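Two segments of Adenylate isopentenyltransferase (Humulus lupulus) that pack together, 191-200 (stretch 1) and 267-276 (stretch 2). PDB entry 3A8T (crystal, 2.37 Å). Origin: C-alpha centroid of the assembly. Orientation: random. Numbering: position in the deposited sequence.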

# COMPACT_ATOMS: atom_id res chain seq x y z
N LEU A 191 6.40 -4.43 -9.88
CA LEU A 191 6.94 -3.72 -8.73
C LEU A 191 8.29 -3.04 -8.98
O LEU A 191 8.55 -2.00 -8.42
CB LEU A 191 7.08 -4.68 -7.58
CG LEU A 191 6.03 -4.79 -6.46
CD1 LEU A 191 4.78 -3.94 -6.67
CD2 LEU A 191 5.75 -6.24 -6.26
N ALA A 192 9.13 -3.62 -9.83
CA ALA A 192 10.40 -3.03 -10.20
C ALA A 192 10.07 -1.89 -11.12
O ALA A 192 10.65 -0.82 -11.02
CB ALA A 192 11.31 -4.05 -10.95
N LYS A 193 9.16 -2.11 -12.06
CA LYS A 193 8.83 -1.02 -12.94
C LYS A 193 8.26 0.16 -12.12
O LYS A 193 8.63 1.32 -12.33
CB LYS A 193 7.82 -1.50 -13.96
CG LYS A 193 7.12 -0.40 -14.71
CD LYS A 193 5.88 -0.96 -15.38
CE LYS A 193 5.29 0.06 -16.37
NZ LYS A 193 5.03 1.42 -15.71
N ARG A 194 7.37 -0.13 -11.17
CA ARG A 194 6.79 0.92 -10.38
C ARG A 194 7.89 1.70 -9.59
O ARG A 194 7.76 2.88 -9.35
CB ARG A 194 5.75 0.29 -9.46
CG ARG A 194 5.00 1.29 -8.68
CD ARG A 194 3.89 0.69 -7.85
NE ARG A 194 4.41 0.06 -6.63
CZ ARG A 194 3.68 -0.26 -5.56
NH1 ARG A 194 2.36 -0.03 -5.52
NH2 ARG A 194 4.30 -0.77 -4.50
N VAL A 195 8.96 1.04 -9.20
CA VAL A 195 9.97 1.77 -8.50
C VAL A 195 10.51 2.81 -9.50
O VAL A 195 10.67 3.98 -9.15
CB VAL A 195 11.11 0.86 -7.94
CG1 VAL A 195 12.33 1.74 -7.53
CG2 VAL A 195 10.61 0.07 -6.71
N ASP A 196 10.74 2.38 -10.74
CA ASP A 196 11.22 3.30 -11.79
C ASP A 196 10.23 4.47 -11.99
O ASP A 196 10.64 5.61 -12.10
CB ASP A 196 11.43 2.53 -13.10
CG ASP A 196 12.78 1.76 -13.16
OD1 ASP A 196 13.39 1.49 -12.11
OD2 ASP A 196 13.24 1.42 -14.26
N ASP A 197 8.94 4.22 -12.03
CA ASP A 197 7.95 5.30 -12.18
C ASP A 197 7.97 6.27 -10.99
O ASP A 197 7.67 7.42 -11.14
CB ASP A 197 6.52 4.75 -12.31
CG ASP A 197 6.29 3.84 -13.54
OD1 ASP A 197 7.22 3.61 -14.36
OD2 ASP A 197 5.14 3.33 -13.67
N MET A 198 8.24 5.78 -9.78
CA MET A 198 8.33 6.63 -8.56
C MET A 198 9.56 7.52 -8.65
O MET A 198 9.53 8.66 -8.23
CB MET A 198 8.45 5.76 -7.29
CG MET A 198 7.12 5.06 -6.97
SD MET A 198 7.21 3.52 -6.10
CE MET A 198 7.89 3.98 -4.60
N LEU A 199 10.65 6.99 -9.20
CA LEU A 199 11.87 7.79 -9.32
C LEU A 199 11.61 8.82 -10.40
O LEU A 199 11.99 9.97 -10.24
CB LEU A 199 13.09 6.95 -9.75
CG LEU A 199 14.16 6.29 -8.86
CD1 LEU A 199 14.27 7.01 -7.52
CD2 LEU A 199 13.84 4.80 -8.70
N GLU A 200 10.97 8.42 -11.48
CA GLU A 200 10.67 9.36 -12.57
C GLU A 200 9.74 10.50 -12.11
O GLU A 200 9.83 11.63 -12.59
CB GLU A 200 10.09 8.60 -13.75
CG GLU A 200 9.91 9.42 -14.98
CD GLU A 200 9.61 8.57 -16.24
OE1 GLU A 200 8.90 7.53 -16.10
OE2 GLU A 200 10.07 8.97 -17.36
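Stretch 2 267-276: AVRAIKENTC

Stretch 2 is helical throughout, part of a longer helix, and it runs roughly against the helix of stretch 1: the N-to-C directions differ by 133°, and the axes approach to 9.2 Å. The backbones come near each other at Ala192, whose CA lies 5.3 Å from CA of Lys272; the lysine side chain passes over the methyl group of Ala192.

Lys272 is the residue to read first. Its CA-to-CB bond points sideways, yet with chi1 m and the remaining chi angles all t the chain reaches back to stretch 1. Its CG packs 3.9 Å from CB of Val195, its CD lies 4.0 Å from CB of Ala192, and its NZ donates to OD1 of Asp196 at 2.7 Å, a hydrogen bond within a salt bridge. The aliphatic stem thus covers apolar surface while the charge is paired at the exposed margin. CE also passes 3.4 Å from O of Ala192, an oxygen already accepting from N of Asp196 at 3.2 Å along its own helix.

The apolar centre is Val195: its CG2 meets CG2 of Ile271 at 3.7 Å, and its CG1 lies 4.4 Å from CG1 of Val268. One turn on, CD2 of Leu199 reaches the same Val268 CG1 at 4.3 Å.

Thr275 shows how a polar residue can be buried here. Its OG1 donates to O of Ile271 at 2.7 Å, one turn back, so the hydroxyl needs no donor role across the interface, and its CG2 lies 3.4 Å from CG of Leu191, a close carbon-carbon contact. Away from the contact, Lys193 NZ pairs with Asp197 OD2 at 2.8 Å within stretch 1. The rule is economical: the amides from Val195 and from Ile271 onward donate within their own helices, and the Lys272-Asp196 salt bridge holds the one hydrogen bond between the two stretches.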

# COMPACT_ATOMS: atom_id res chain seq x y z
N ALA A 267 21.24 1.59 -4.08
CA ALA A 267 20.06 2.00 -3.34
C ALA A 267 18.82 1.53 -4.15
O ALA A 267 17.92 0.84 -3.62
CB ALA A 267 20.08 3.49 -3.15
N VAL A 268 18.82 1.83 -5.46
CA VAL A 268 17.71 1.43 -6.29
C VAL A 268 17.42 -0.06 -6.33
O VAL A 268 16.25 -0.41 -6.26
CB VAL A 268 17.83 1.91 -7.72
CG1 VAL A 268 16.59 1.44 -8.52
CG2 VAL A 268 17.89 3.44 -7.75
N ARG A 269 18.43 -0.92 -6.44
CA ARG A 269 18.23 -2.39 -6.46
C ARG A 269 17.71 -2.84 -5.12
O ARG A 269 16.90 -3.75 -5.03
CB ARG A 269 19.52 -3.22 -6.64
CG ARG A 269 20.39 -2.94 -7.83
CD ARG A 269 21.77 -3.65 -7.69
NE ARG A 269 21.74 -5.10 -7.92
CZ ARG A 269 22.83 -5.87 -8.11
NH1 ARG A 269 24.06 -5.33 -8.10
NH2 ARG A 269 22.70 -7.19 -8.34
N ALA A 270 18.21 -2.20 -4.08
CA ALA A 270 17.81 -2.58 -2.76
C ALA A 270 16.36 -2.30 -2.56
O ALA A 270 15.69 -3.08 -1.97
CB ALA A 270 18.67 -1.88 -1.67
N ILE A 271 15.90 -1.18 -3.09
CA ILE A 271 14.51 -0.78 -2.98
C ILE A 271 13.60 -1.74 -3.74
O ILE A 271 12.53 -2.12 -3.25
CB ILE A 271 14.30 0.65 -3.54
CG1 ILE A 271 14.77 1.69 -2.54
CG2 ILE A 271 12.85 0.88 -3.87
CD1 ILE A 271 14.57 3.08 -3.03
N LYS A 272 14.03 -2.14 -4.93
CA LYS A 272 13.24 -3.05 -5.76
C LYS A 272 13.13 -4.38 -5.05
O LYS A 272 12.05 -4.95 -4.95
CB LYS A 272 13.90 -3.22 -7.12
CG LYS A 272 13.75 -1.95 -7.98
CD LYS A 272 14.38 -2.09 -9.34
CE LYS A 272 13.93 -0.94 -10.19
NZ LYS A 272 14.52 -0.92 -11.55
N GLU A 273 14.27 -4.85 -4.56
CA GLU A 273 14.39 -6.08 -3.78
C GLU A 273 13.58 -6.14 -2.51
O GLU A 273 12.97 -7.14 -2.23
CB GLU A 273 15.84 -6.30 -3.38
CG GLU A 273 16.56 -7.34 -4.19
CD GLU A 273 18.01 -7.42 -3.78
OE1 GLU A 273 18.88 -6.95 -4.59
OE2 GLU A 273 18.26 -7.92 -2.64
N ASN A 274 13.65 -5.09 -1.69
CA ASN A 274 12.88 -5.07 -0.46
C ASN A 274 11.38 -5.13 -0.73
O ASN A 274 10.63 -5.69 0.02
CB ASN A 274 13.25 -3.83 0.36
CG ASN A 274 14.68 -3.96 0.94
OD1 ASN A 274 15.19 -5.07 1.01
ND2 ASN A 274 15.31 -2.86 1.30
N THR A 275 10.99 -4.57 -1.86
CA THR A 275 9.61 -4.46 -2.29
C THR A 275 9.11 -5.82 -2.70
O THR A 275 8.01 -6.24 -2.35
CB THR A 275 9.53 -3.49 -3.45
OG1 THR A 275 9.82 -2.16 -2.97
CG2 THR A 275 8.18 -3.56 -4.12
N CYS A 276 9.99 -6.50 -3.42
CA CYS A 276 9.77 -7.81 -3.91
C CYS A 276 9.67 -8.76 -2.72
O CYS A 276 8.80 -9.62 -2.70
CB CYS A 276 10.88 -8.15 -4.92
SG CYS A 276 10.67 -7.20 -6.53